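Local coordinates for protein Alpha/beta hydrolase (Paenibacillus sp. VTT E-133280, PDB 6TJ2) that probably hydrolyses esters such as methyl salicylate, as an extracellular alpha/beta-hydrolase that resembles tobacco salicylic acid binding protein 2, at residues 94-99 and 123-128; 180-185 and 197-202; 188-193 and 264-269. All blocks are in the same frame, centred on the assembly; numbering follows the deposited sequence.

Contact 2 and contact 3 are neighbours, their centres about 8 Å apart, while contact 1 lies on the opposite side of the chain's centre, about 27 Å from the centre of contact 2 and about 28 Å from that of contact 3. Contact 1 pairs two helices that flank the central parallel sheet, one of them following the probable nucleophile elbow at Ser117. Contact 3 holds His264 of a probable Ser117-His264-Asp234 triad, and Phe182 of contact 2 lies near that triad without touching it. Helix 192-200 serves both contacts 2 and 3, and Arg183 NH2 reaches Ala190 O at 2.8 Å, probably as a hydrogen bond. Both also touch the second subunit.

Contact 1: residues 94-99 and 123-128; sequences QITKSV and IQTVSQ
Thr96 and Thr125 meet hydroxyl to hydroxyl, with OG1 of Thr96 2.7 Å from OG1 of Thr125, where two flanking helices of the alpha/beta-hydrolase fold cross. The side chains lie at about a right angle. With OG1 beside its backbone N (chi1 -61°), Thr96 holds its methyl CG2 anti to that N, 3.9 Å from Val126 N. One turn on from Thr96, Val99 CG1 rests 3.8 Å from CG2 of Val126, the residue after Thr125, again with the side chains crossing.

Behind the two hydroxyls stand carbonyls of their own helices. Thr96 OG1 is hydrogen-bonded to His92 O, while Thr125 OG1 has Val122 O as well as Thr96 OG1 within reach of its one proton, so the two acceptors compete for it. With an alanine at Thr96, Thr125 would probably lose its hydroxyl neighbour on the facing helix, and a gap would open beside Val126 where the methyl had lain.

The helix segments cross at -58°, their axes 9.2 Å apart at closest approach. Helix 119-129, which follows the probable nucleophile elbow, packs on the sheet through Ile123 against Ile137, while Val126 also touches Ile103 of helix 92-105. On the first helix, Ile95 O accepts from Val99 N and also from Ser98 OG, the latter at 2.7 Å and tilted 23° from the carbonyl plane.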
ATOM      1  N   GLN A  94      20.317 -20.216 -22.059  1.00 11.67           N
ATOM      2  CA  GLN A  94      20.956 -21.355 -21.372  1.00 11.84           C
ATOM      3  C   GLN A  94      20.272 -21.580 -20.018  1.00 10.75           C
ATOM      4  O   GLN A  94      20.063 -22.734 -19.613  1.00 11.41           O
ATOM      5  CB  GLN A  94      22.453 -21.111 -21.178  1.00 11.84           C
ATOM      6  CG  GLN A  94      23.268 -21.248 -22.470  1.00 13.22           C
ATOM      7  CD  GLN A  94      24.676 -20.748 -22.276  1.00 16.63           C
ATOM      8  OE1 GLN A  94      24.961 -19.744 -21.664  1.00 14.89           O
ATOM      9  NE2 GLN A  94      25.616 -21.525 -22.822  1.00 21.57           N
ATOM     10  N   ILE A  95      19.944 -20.508 -19.293  1.00 11.54           N
ATOM     11  CA  ILE A  95      19.215 -20.664 -17.990  1.00 10.33           C
ATOM     12  C   ILE A  95      17.876 -21.322 -18.275  1.00 10.75           C
ATOM     13  O   ILE A  95      17.499 -22.315 -17.574  1.00 11.49           O
ATOM     14  CB  ILE A  95      19.071 -19.273 -17.349  1.00 10.60           C
ATOM     15  CG1 ILE A  95      20.418 -18.792 -16.827  1.00 10.46           C
ATOM     16  CG2 ILE A  95      18.000 -19.332 -16.260  1.00 10.92           C
ATOM     17  CD1 ILE A  95      20.435 -17.375 -16.328  1.00 11.63           C
ATOM     18  N   THR A  96      17.126 -20.848 -19.236  1.00 11.04           N
ATOM     19  CA  THR A  96      15.784 -21.345 -19.541  1.00 10.85           C
ATOM     20  C   THR A  96      15.893 -22.820 -19.902  1.00 10.98           C
ATOM     21  O   THR A  96      15.128 -23.622 -19.392  1.00 12.21           O
ATOM     22  CB  THR A  96      15.166 -20.531 -20.658  1.00 11.94           C
ATOM     23  OG1 THR A  96      15.060 -19.176 -20.226  1.00 12.41           O
ATOM     24  CG2 THR A  96      13.842 -21.083 -21.096  1.00 12.76           C
ATOM     25  N   LYS A  97      16.864 -23.190 -20.752  1.00 11.50           N
ATOM     26  CA  LYS A  97      17.004 -24.576 -21.185  1.00 12.17           C
ATOM     27  C   LYS A  97      17.351 -25.431 -19.990  1.00 11.96           C
ATOM     28  O   LYS A  97      16.803 -26.556 -19.887  1.00 12.05           O
ATOM     29  CB  LYS A  97      18.072 -24.716 -22.271  1.00 13.56           C
ATOM     30  CG  LYS A  97      18.335 -26.169 -22.654  1.00 17.54           C
ATOM     31  CD  LYS A  97      19.111 -26.319 -23.936  1.00 21.25           C
ATOM     32  CE  LYS A  97      18.910 -27.681 -24.583  1.00 24.89           C
ATOM     33  NZ  LYS A  97      19.425 -28.744 -23.734  1.00 28.02           N
ATOM     34  N   SER A  98      18.168 -24.967 -19.077  1.00 11.49           N
ATOM     35  CA  SER A  98      18.495 -25.815 -17.891  1.00 12.04           C
ATOM     36  C   SER A  98      17.245 -26.127 -17.054  1.00 11.19           C
ATOM     37  O   SER A  98      17.092 -27.230 -16.518  1.00 13.46           O
ATOM     38  CB  SER A  98      19.615 -25.225 -17.073  1.00 11.47           C
ATOM     39  OG  SER A  98      19.252 -24.028 -16.371  1.00 12.88           O
ATOM     40  N   VAL A  99      16.326 -25.187 -16.928  1.00 10.79           N
ATOM     41  CA  VAL A  99      15.091 -25.423 -16.147  1.00 10.69           C
ATOM     42  C   VAL A  99      14.130 -26.282 -16.938  1.00 11.76           C
ATOM     43  O   VAL A  99      13.527 -27.221 -16.382  1.00 11.56           O
ATOM     44  CB  VAL A  99      14.463 -24.103 -15.741  1.00 10.52           C
ATOM     45  CG1 VAL A  99      13.139 -24.361 -15.005  1.00 11.03           C
ATOM     46  CG2 VAL A  99      15.425 -23.292 -14.894  1.00 11.18           C
ATOM     47  N   ILE A 123      10.460 -17.902 -15.310  1.00 10.05           N
ATOM     48  CA  ILE A 123       9.166 -18.608 -15.414  1.00 10.49           C
ATOM     49  C   ILE A 123       8.445 -18.209 -16.698  1.00  9.76           C
ATOM     50  O   ILE A 123       7.733 -19.054 -17.302  1.00 11.25           O
ATOM     51  CB  ILE A 123       8.278 -18.528 -14.171  1.00 10.73           C
ATOM     52  CG1 ILE A 123       7.675 -17.139 -13.967  1.00 11.14           C
ATOM     53  CG2 ILE A 123       9.081 -19.012 -12.969  1.00 10.50           C
ATOM     54  CD1 ILE A 123       6.994 -16.961 -12.625  1.00 11.17           C
ATOM     55  N   GLN A 124       8.597 -16.944 -17.164  1.00 10.47           N
ATOM     56  CA  GLN A 124       7.989 -16.569 -18.464  1.00 10.91           C
ATOM     57  C   GLN A 124       8.570 -17.424 -19.584  1.00 10.45           C
ATOM     58  O   GLN A 124       7.799 -17.981 -20.397  1.00 12.37           O
ATOM     59  CB  GLN A 124       8.206 -15.089 -18.734  1.00 11.25           C
ATOM     60  CG  GLN A 124       7.406 -14.146 -17.836  1.00 11.85           C
ATOM     61  CD  GLN A 124       7.848 -12.725 -18.080  1.00 13.60           C
ATOM     62  OE1 GLN A 124       9.062 -12.428 -18.020  1.00 14.00           O
ATOM     63  NE2 GLN A 124       6.907 -11.833 -18.404  1.00 13.73           N
ATOM     64  N   THR A 125       9.878 -17.478 -19.707  1.00 10.61           N
ATOM     65  CA  THR A 125      10.504 -18.143 -20.847  1.00 11.45           C
ATOM     66  C   THR A 125      10.359 -19.652 -20.735  1.00 10.58           C
ATOM     67  O   THR A 125      10.124 -20.323 -21.777  1.00 12.43           O
ATOM     68  CB  THR A 125      11.944 -17.701 -21.010  1.00 10.66           C
ATOM     69  OG1 THR A 125      12.665 -17.971 -19.813  1.00 11.76           O
ATOM     70  CG2 THR A 125      12.069 -16.251 -21.407  1.00 11.05           C
ATOM     71  N   VAL A 126      10.329 -20.193 -19.532  1.00 10.79           N
ATOM     72  CA  VAL A 126      10.070 -21.628 -19.343  1.00 11.74           C
ATOM     73  C   VAL A 126       8.647 -21.992 -19.758  1.00 11.96           C
ATOM     74  O   VAL A 126       8.432 -22.988 -20.478  1.00 12.93           O
ATOM     75  CB  VAL A 126      10.385 -22.068 -17.914  1.00 11.31           C
ATOM     76  CG1 VAL A 126       9.865 -23.464 -17.582  1.00 11.97           C
ATOM     77  CG2 VAL A 126      11.896 -21.985 -17.658  1.00 12.28           C
ATOM     78  N   SER A 127       7.673 -21.180 -19.350  1.00 12.55           N
ATOM     79  CA  SER A 127       6.263 -21.464 -19.650  1.00 13.02           C
ATOM     80  C   SER A 127       6.034 -21.470 -21.144  1.00 13.90           C
ATOM     81  O   SER A 127       5.112 -22.202 -21.563  1.00 17.60           O
ATOM     82  CB  SER A 127       5.362 -20.532 -18.926  1.00 15.11           C
ATOM     83  OG  SER A 127       5.425 -19.268 -19.522  1.00 18.63           O
ATOM     84  N   GLN A 128       6.840 -20.752 -21.941  1.00 14.03           N
ATOM     85  CA  GLN A 128       6.695 -20.756 -23.435  1.00 16.58           C
ATOM     86  C   GLN A 128       6.971 -22.121 -24.022  1.00 17.98           C
ATOM     87  O   GLN A 128       6.479 -22.418 -25.149  1.00 20.83           O
ATOM     88  CB  GLN A 128       7.655 -19.727 -24.046  1.00 17.41           C
ATOM     89  CG  GLN A 128       7.218 -18.355 -23.649  1.00 16.81           C
ATOM     90  CD  GLN A 128       7.949 -17.239 -24.338  1.00 14.07           C
ATOM     91  OE1 GLN A 128       9.168 -17.292 -24.582  1.00 18.98           O
ATOM     92  NE2 GLN A 128       7.264 -16.170 -24.464  1.00 15.27           N
TER

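Contact 2: residues 180-185 and 197-202; sequences PLFRDT and AFYKQA
Phe182 carries the contact: its ring reaches from helix 179-185 across to the end of helix 192-200 and meets Tyr199, Phe198 and Ala202. Both helices belong to the insertion between sheet strands 134-139 and 226-231, consistent with the cap of alpha/beta-hydrolases such as salicylic acid binding protein 2.

The aromatic part is the pair with Tyr199. Tyr199 CD1 sits over one face of the Phe182 ring, offset toward the rim and 3.6 Å from CD2 of Phe182. The two rings are neither stacked nor edge-to-face, with planes at 53° and centroids 5.3 Å apart. Because Phe182 holds CG anti to its backbone N (chi1 179°), the ring extends far enough for CE2 to come within 3.6 Å of Tyr199 N.

Two aliphatic carbons pack against the outer carbons of the Phe182 ring. Its CZ lies 4.1 Å from Phe198 CB, and its CE1 lies 4.0 Å from Ala202 CB. Leu177, Val187 and Met265 also touch this side chain.

Polar interactions run within or beyond the pair of segments. Tyr199 OH is hydrogen-bonded to Leu177 O. Thr185 OG1 donates to Leu181 O at 2.8 Å, arriving on the carbonyl face opposite to that used by Thr185 N. Asp184 makes salt bridges to Arg256 and Arg136 of the second subunit, and Arg183 NH2 bonds to Asp285 O there.

No hydrogen bond joins the two segments. The contact between them is therefore apolar and aromatic, resting on the fit of one phenylalanine, whereas Asp184 turns to arginines of the second subunit and Arg183 is shared between that subunit and Ala190 O of its own chain.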
ATOM      1  N   PRO A 180      25.912  -2.040   1.589  1.00 11.69           N
ATOM      2  CA  PRO A 180      24.956  -1.053   2.123  1.00 12.76           C
ATOM      3  C   PRO A 180      23.643  -1.086   1.335  1.00 13.37           C
ATOM      4  O   PRO A 180      22.533  -1.041   1.919  1.00 12.89           O
ATOM      5  CB  PRO A 180      25.711   0.274   2.008  1.00 13.93           C
ATOM      6  CG  PRO A 180      27.186  -0.139   2.127  1.00 14.41           C
ATOM      7  CD  PRO A 180      27.204  -1.402   1.290  1.00 14.42           C
ATOM      8  N   LEU A 181      23.678  -1.169   0.023  1.00 11.95           N
ATOM      9  CA  LEU A 181      22.509  -1.303  -0.865  1.00 11.35           C
ATOM     10  C   LEU A 181      21.774  -2.572  -0.498  1.00 10.53           C
ATOM     11  O   LEU A 181      20.523  -2.540  -0.303  1.00 12.04           O
ATOM     12  CB  LEU A 181      22.923  -1.335  -2.336  1.00 14.26           C
ATOM     13  CG  LEU A 181      21.772  -1.477  -3.313  1.00 14.69           C
ATOM     14  CD1 LEU A 181      20.851  -0.270  -3.337  1.00 14.62           C
ATOM     15  CD2 LEU A 181      22.274  -1.813  -4.704  1.00 16.28           C
ATOM     16  N   PHE A 182      22.425  -3.692  -0.394  1.00  9.93           N
ATOM     17  CA  PHE A 182      21.802  -4.942  -0.030  1.00  9.78           C
ATOM     18  C   PHE A 182      21.112  -4.844   1.321  1.00 10.43           C
ATOM     19  O   PHE A 182      19.909  -5.233   1.460  1.00  9.95           O
ATOM     20  CB  PHE A 182      22.850  -6.060  -0.064  1.00 10.35           C
ATOM     21  CG  PHE A 182      22.318  -7.413   0.318  1.00 10.14           C
ATOM     22  CD1 PHE A 182      21.732  -8.245  -0.617  1.00 12.04           C
ATOM     23  CD2 PHE A 182      22.424  -7.891   1.612  1.00 11.64           C
ATOM     24  CE1 PHE A 182      21.284  -9.514  -0.279  1.00 13.09           C
ATOM     25  CE2 PHE A 182      21.955  -9.149   1.948  1.00 10.96           C
ATOM     26  CZ  PHE A 182      21.363  -9.942   1.005  1.00 11.06           C
ATOM     27  N   ARG A 183      21.839  -4.337   2.309  1.00  9.58           N
ATOM     28  CA  ARG A 183      21.343  -4.314   3.704  1.00 10.55           C
ATOM     29  C   ARG A 183      20.059  -3.496   3.761  1.00  9.77           C
ATOM     30  O   ARG A 183      19.131  -3.855   4.501  1.00 11.13           O
ATOM     31  CB  ARG A 183      22.460  -3.805   4.620  1.00 10.55           C
ATOM     32  CG  ARG A 183      22.146  -4.026   6.110  1.00 11.50           C
ATOM     33  CD  ARG A 183      21.372  -2.853   6.682  1.00 11.70           C
ATOM     34  NE  ARG A 183      20.966  -3.125   8.052  1.00 12.63           N
ATOM     35  CZ  ARG A 183      19.899  -3.815   8.422  1.00 12.11           C
ATOM     36  NH1 ARG A 183      19.082  -4.373   7.550  1.00 12.43           N
ATOM     37  NH2 ARG A 183      19.637  -4.005   9.694  1.00 12.32           N
ATOM     38  N   ASP A 184      20.074  -2.346   3.131  1.00 10.05           N
ATOM     39  CA  ASP A 184      18.976  -1.372   3.262  1.00  9.78           C
ATOM     40  C   ASP A 184      17.858  -1.572   2.235  1.00 10.00           C
ATOM     41  O   ASP A 184      16.784  -1.021   2.502  1.00 10.46           O
ATOM     42  CB  ASP A 184      19.489   0.068   3.350  1.00 11.28           C
ATOM     43  CG  ASP A 184      20.014   0.437   4.734  1.00 12.86           C
ATOM     44  OD1 ASP A 184      19.728  -0.243   5.695  1.00 11.85           O
ATOM     45  OD2 ASP A 184      20.605   1.536   4.780  1.00 16.79           O
ATOM     46  N   THR A 185      18.044  -2.316   1.155  1.00  9.81           N
ATOM     47  CA  THR A 185      16.978  -2.441   0.142  1.00 10.22           C
ATOM     48  C   THR A 185      16.635  -3.858  -0.219  1.00 10.15           C
ATOM     49  O   THR A 185      15.550  -4.026  -0.813  1.00 10.43           O
ATOM     50  CB  THR A 185      17.251  -1.635  -1.127  1.00 11.43           C
ATOM     51  OG1 THR A 185      18.268  -2.253  -1.911  1.00 11.84           O
ATOM     52  CG2 THR A 185      17.621  -0.209  -0.800  1.00 12.21           C
ATOM     53  N   ALA A 197      24.692 -12.432   7.356  1.00 12.01           N
ATOM     54  CA  ALA A 197      24.594 -13.868   7.029  1.00 13.06           C
ATOM     55  C   ALA A 197      23.996 -14.036   5.639  1.00 12.11           C
ATOM     56  O   ALA A 197      24.463 -14.821   4.802  1.00 13.79           O
ATOM     57  CB  ALA A 197      23.783 -14.608   8.045  1.00 13.97           C
ATOM     58  N   PHE A 198      22.953 -13.290   5.310  1.00 11.37           N
ATOM     59  CA  PHE A 198      22.275 -13.392   4.007  1.00 12.41           C
ATOM     60  C   PHE A 198      23.170 -12.840   2.901  1.00 11.92           C
ATOM     61  O   PHE A 198      23.190 -13.402   1.788  1.00 12.72           O
ATOM     62  CB  PHE A 198      20.924 -12.685   4.019  1.00 12.55           C
ATOM     63  CG  PHE A 198      19.962 -13.212   5.058  1.00 13.88           C
ATOM     64  CD1 PHE A 198      19.981 -14.517   5.465  1.00 16.04           C
ATOM     65  CD2 PHE A 198      19.037 -12.358   5.583  1.00 14.24           C
ATOM     66  CE1 PHE A 198      19.057 -15.013   6.398  1.00 18.25           C
ATOM     67  CE2 PHE A 198      18.120 -12.845   6.513  1.00 15.88           C
ATOM     68  CZ  PHE A 198      18.153 -14.132   6.927  1.00 17.22           C
ATOM     69  N   TYR A 199      23.992 -11.821   3.169  1.00 11.46           N
ATOM     70  CA  TYR A 199      24.912 -11.267   2.157  1.00 11.92           C
ATOM     71  C   TYR A 199      25.962 -12.309   1.789  1.00 12.52           C
ATOM     72  O   TYR A 199      26.309 -12.440   0.591  1.00 12.12           O
ATOM     73  CB  TYR A 199      25.550  -9.981   2.666  1.00 11.88           C
ATOM     74  CG  TYR A 199      26.363  -9.244   1.644  1.00 11.78           C
ATOM     75  CD1 TYR A 199      25.780  -8.735   0.492  1.00 11.48           C
ATOM     76  CD2 TYR A 199      27.729  -9.069   1.817  1.00 13.05           C
ATOM     77  CE1 TYR A 199      26.530  -8.019  -0.432  1.00 11.00           C
ATOM     78  CE2 TYR A 199      28.472  -8.374   0.896  1.00 11.62           C
ATOM     79  CZ  TYR A 199      27.879  -7.823  -0.223  1.00 11.76           C
ATOM     80  OH  TYR A 199      28.651  -7.146  -1.136  1.00 13.18           O
ATOM     81  N   LYS A 200      26.395 -13.083   2.782  1.00 12.17           N
ATOM     82  CA  LYS A 200      27.404 -14.139   2.500  1.00 14.13           C
ATOM     83  C   LYS A 200      26.792 -15.166   1.541  1.00 13.26           C
ATOM     84  O   LYS A 200      27.584 -15.877   0.876  1.00 15.27           O
ATOM     85  CB  LYS A 200      27.838 -14.763   3.814  1.00 14.33           C
ATOM     86  CG  LYS A 200      28.827 -13.984   4.664  1.00 16.02           C
ATOM     87  CD  LYS A 200      29.056 -14.572   6.019  1.00 17.16           C
ATOM     88  CE  LYS A 200      30.180 -13.914   6.775  1.00 18.34           C
ATOM     89  NZ  LYS A 200      30.312 -14.482   8.133  1.00 21.69           N
ATOM     90  N   GLN A 201      25.478 -15.331   1.500  1.00 13.14           N
ATOM     91  CA  GLN A 201      24.751 -16.273   0.637  1.00 14.42           C
ATOM     92  C   GLN A 201      24.263 -15.603  -0.640  1.00 13.27           C
ATOM     93  O   GLN A 201      23.398 -16.249  -1.365  1.00 15.38           O
ATOM     94  CB  GLN A 201      23.572 -16.919   1.388  1.00 16.84           C
ATOM     95  CG  GLN A 201      23.945 -17.697   2.622  1.00 20.40           C
ATOM     96  CD  GLN A 201      22.691 -18.269   3.249  1.00 28.76           C
ATOM     97  OE1 GLN A 201      22.597 -18.354   4.474  1.00 48.75           O
ATOM     98  NE2 GLN A 201      21.703 -18.653   2.434  1.00 33.66           N
ATOM     99  N   ALA A 202      24.704 -14.414  -0.984  1.00 12.46           N
ATOM    100  CA  ALA A 202      24.280 -13.653  -2.177  1.00 12.13           C
ATOM    101  C   ALA A 202      25.466 -13.525  -3.127  1.00 13.47           C
ATOM    102  O   ALA A 202      26.175 -12.534  -3.091  1.00 14.90           O
ATOM    103  CB  ALA A 202      23.699 -12.297  -1.785  1.00 13.25           C
TER

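Contact 3: residues 188-193 and 264-269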
ATOM      1  N   ASN A 188      15.989  -5.075   4.227  1.00 10.33           N
ATOM      2  CA  ASN A 188      15.670  -3.923   5.080  1.00  9.43           C
ATOM      3  C   ASN A 188      14.994  -4.329   6.375  1.00 11.11           C
ATOM      4  O   ASN A 188      15.244  -3.598   7.379  1.00 11.02           O
ATOM      5  CB  ASN A 188      14.799  -2.917   4.296  1.00  9.56           C
ATOM      6  CG  ASN A 188      13.748  -3.490   3.372  1.00 10.11           C
ATOM      7  OD1 ASN A 188      14.056  -4.322   2.534  1.00 10.80           O
ATOM      8  ND2 ASN A 188      12.522  -2.995   3.501  1.00 10.34           N
ATOM      9  N   THR A 189      14.288  -5.431   6.480  1.00 10.04           N
ATOM     10  CA  THR A 189      13.602  -5.810   7.752  1.00 10.79           C
ATOM     11  C   THR A 189      14.487  -6.719   8.603  1.00 10.99           C
ATOM     12  O   THR A 189      14.064  -7.043   9.720  1.00 12.60           O
ATOM     13  CB  THR A 189      12.242  -6.462   7.479  1.00 11.48           C
ATOM     14  OG1 THR A 189      12.441  -7.738   6.872  1.00 11.14           O
ATOM     15  CG2 THR A 189      11.381  -5.616   6.583  1.00 12.55           C
ATOM     16  N   ALA A 190      15.642  -7.118   8.124  1.00 11.20           N
ATOM     17  CA  ALA A 190      16.566  -7.975   8.898  1.00 11.44           C
ATOM     18  C   ALA A 190      17.369  -7.154   9.904  1.00 11.21           C
ATOM     19  O   ALA A 190      17.631  -5.968   9.691  1.00 11.18           O
ATOM     20  CB  ALA A 190      17.545  -8.665   7.957  1.00 12.05           C
ATOM     21  N   SER A 191      17.828  -7.848  10.961  1.00 12.34           N
ATOM     22  CA  SER A 191      18.880  -7.298  11.831  1.00 12.71           C
ATOM     23  C   SER A 191      20.188  -7.227  11.046  1.00 12.62           C
ATOM     24  O   SER A 191      20.315  -7.872   9.999  1.00 12.73           O
ATOM     25  CB  SER A 191      19.034  -8.156  13.063  1.00 14.56           C
ATOM     26  OG  SER A 191      19.631  -9.400  12.726  1.00 16.35           O
ATOM     27  N   LEU A 192      21.161  -6.511  11.547  1.00 13.47           N
ATOM     28  CA  LEU A 192      22.480  -6.452  10.879  1.00 12.78           C
ATOM     29  C   LEU A 192      23.117  -7.849  10.835  1.00 13.60           C
ATOM     30  O   LEU A 192      23.642  -8.236   9.791  1.00 12.69           O
ATOM     31  CB  LEU A 192      23.409  -5.510  11.617  1.00 13.01           C
ATOM     32  CG  LEU A 192      24.790  -5.441  10.972  1.00 14.50           C
ATOM     33  CD1 LEU A 192      24.718  -4.930   9.554  1.00 15.97           C
ATOM     34  CD2 LEU A 192      25.723  -4.574  11.826  1.00 15.88           C
ATOM     35  N   ALA A 193      23.027  -8.636  11.895  1.00 13.64           N
ATOM     36  CA  ALA A 193      23.672  -9.972  11.897  1.00 14.71           C
ATOM     37  C   ALA A 193      23.003 -10.844  10.864  1.00 13.26           C
ATOM     38  O   ALA A 193      23.659 -11.613  10.146  1.00 13.56           O
ATOM     39  CB  ALA A 193      23.600 -10.649  13.230  1.00 16.12           C
ATOM     40  N   HIS A 264      12.537  -8.466   0.366  1.00 10.15           N
ATOM     41  CA  HIS A 264      12.987  -9.294  -0.751  1.00 10.32           C
ATOM     42  C   HIS A 264      13.657 -10.591  -0.315  1.00  9.31           C
ATOM     43  O   HIS A 264      13.360 -11.635  -0.904  1.00 10.63           O
ATOM     44  CB  HIS A 264      13.949  -8.474  -1.630  1.00 10.50           C
ATOM     45  CG  HIS A 264      14.041  -8.963  -3.026  1.00 10.66           C
ATOM     46  ND1 HIS A 264      12.945  -9.065  -3.824  1.00 10.75           N
ATOM     47  CD2 HIS A 264      15.104  -9.321  -3.808  1.00  9.93           C
ATOM     48  CE1 HIS A 264      13.315  -9.404  -5.040  1.00 12.12           C
ATOM     49  NE2 HIS A 264      14.626  -9.598  -5.082  1.00 12.68           N
ATOM     50  N   MET A 265      14.567 -10.538   0.637  1.00 10.53           N
ATOM     51  CA  MET A 265      15.398 -11.751   0.930  1.00 10.87           C
ATOM     52  C   MET A 265      15.432 -12.138   2.403  1.00 10.89           C
ATOM     53  O   MET A 265      15.991 -13.213   2.681  1.00 12.30           O
ATOM     54  CB  MET A 265      16.810 -11.581   0.390  1.00 13.04           C
ATOM     55  CG  MET A 265      16.804 -11.416  -1.082  1.00 14.69           C
ATOM     56  SD  MET A 265      18.467 -11.669  -1.726  1.00 19.45           S
ATOM     57  CE  MET A 265      18.137 -11.964  -3.455  1.00 23.84           C
ATOM     58  N   THR A 266      14.801 -11.432   3.327  1.00 10.14           N
ATOM     59  CA  THR A 266      14.805 -11.867   4.753  1.00 10.98           C
ATOM     60  C   THR A 266      13.717 -12.920   4.977  1.00 11.26           C
ATOM     61  O   THR A 266      13.937 -13.955   5.623  1.00 11.49           O
ATOM     62  CB  THR A 266      14.513 -10.669   5.658  1.00 11.08           C
ATOM     63  OG1 THR A 266      15.440  -9.621   5.376  1.00 12.13           O
ATOM     64  CG2 THR A 266      14.529 -11.022   7.126  1.00 11.73           C
ATOM     65  N   THR A 267      12.508 -12.629   4.518  1.00 10.99           N
ATOM     66  CA  THR A 267      11.297 -13.272   5.055  1.00 10.90           C
ATOM     67  C   THR A 267      11.234 -14.727   4.700  1.00 10.97           C
ATOM     68  O   THR A 267      10.729 -15.535   5.503  1.00 11.62           O
ATOM     69  CB  THR A 267      10.076 -12.483   4.584  1.00 11.18           C
ATOM     70  OG1 THR A 267      10.355 -11.077   4.666  1.00 12.35           O
ATOM     71  CG2 THR A 267       8.820 -12.789   5.393  1.00 12.82           C
ATOM     72  N   VAL A 268      11.740 -15.110   3.548  1.00 10.99           N
ATOM     73  CA  VAL A 268      11.721 -16.561   3.185  1.00 12.68           C
ATOM     74  C   VAL A 268      12.608 -17.350   4.138  1.00 13.15           C
ATOM     75  O   VAL A 268      12.498 -18.602   4.233  1.00 14.03           O
ATOM     76  CB  VAL A 268      12.142 -16.837   1.736  1.00 14.92           C
ATOM     77  CG1 VAL A 268      11.117 -16.231   0.800  1.00 14.99           C
ATOM     78  CG2 VAL A 268      13.563 -16.407   1.455  1.00 15.42           C
ATOM     79  N   ARG A 269      13.539 -16.702   4.837  1.00 12.76           N
ATOM     80  CA  ARG A 269      14.422 -17.375   5.836  1.00 13.77           C
ATOM     81  C   ARG A 269      13.834 -17.252   7.216  1.00 14.55           C
ATOM     82  O   ARG A 269      13.901 -18.244   7.965  1.00 17.07           O
ATOM     83  CB  ARG A 269      15.826 -16.780   5.870  1.00 15.97           C
ATOM     84  CG  ARG A 269      16.688 -17.316   4.756  1.00 16.79           C
ATOM     85  CD  ARG A 269      16.762 -16.308   3.649  1.00 19.02           C
ATOM     86  NE  ARG A 269      17.747 -16.804   2.709  1.00 19.04           N
ATOM     87  CZ  ARG A 269      18.509 -16.038   1.942  1.00 16.74           C
ATOM     88  NH1 ARG A 269      18.328 -14.741   1.848  1.00 15.10           N
ATOM     89  NH2 ARG A 269      19.435 -16.616   1.216  1.00 19.43           N
TER
HETATM   90  O   HOH W   1      13.306  -5.475   0.156  1.00 10.18           O
HETATM   91  O   HOH W   2      10.892 -10.013   7.170  1.00 14.23           O
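Ala190 and Thr266 bring their CA atoms within 6.0 Å where the chain leading into helix 192-200 passes the loop after strand 256-260. In the alpha/beta-hydrolase fold this loop carries the probable catalytic histidine, here His264, whose ND1 bonds to Asp234.

Thr266 presents both branches to the other segment. With OG1 anti to its carbonyl carbon (chi1 -55°), that oxygen comes 3.5 Å from Ala190 CB, while CG2 lies 3.9 Å from the same methyl. Thr189 OG1 packs 3.8 Å from Thr266 CB.

No direct hydrogen bond crosses, but two waters do the bridging. One lies 2.7 Å from Asn188 OD1, to which it can donate, and accepts from His264 N. The other donates to Thr189 OG1 and also bonds to Thr267 OG1, each at 2.8 Å. Asp263 ties the two sides as well: its OD2 takes Thr189 OG1 and its OD1 takes Thr266 N. Asn188 ND2 goes on to Phe257 O of the second subunit.

Beyond the contact, Arg269, on the short helix 267-270, folds back onto the loop before it: NH1 donates to Met265 O at 2.9 Å, with an N-H...O angle of 158° and the oxygen at the guanidinium edge, in its plane.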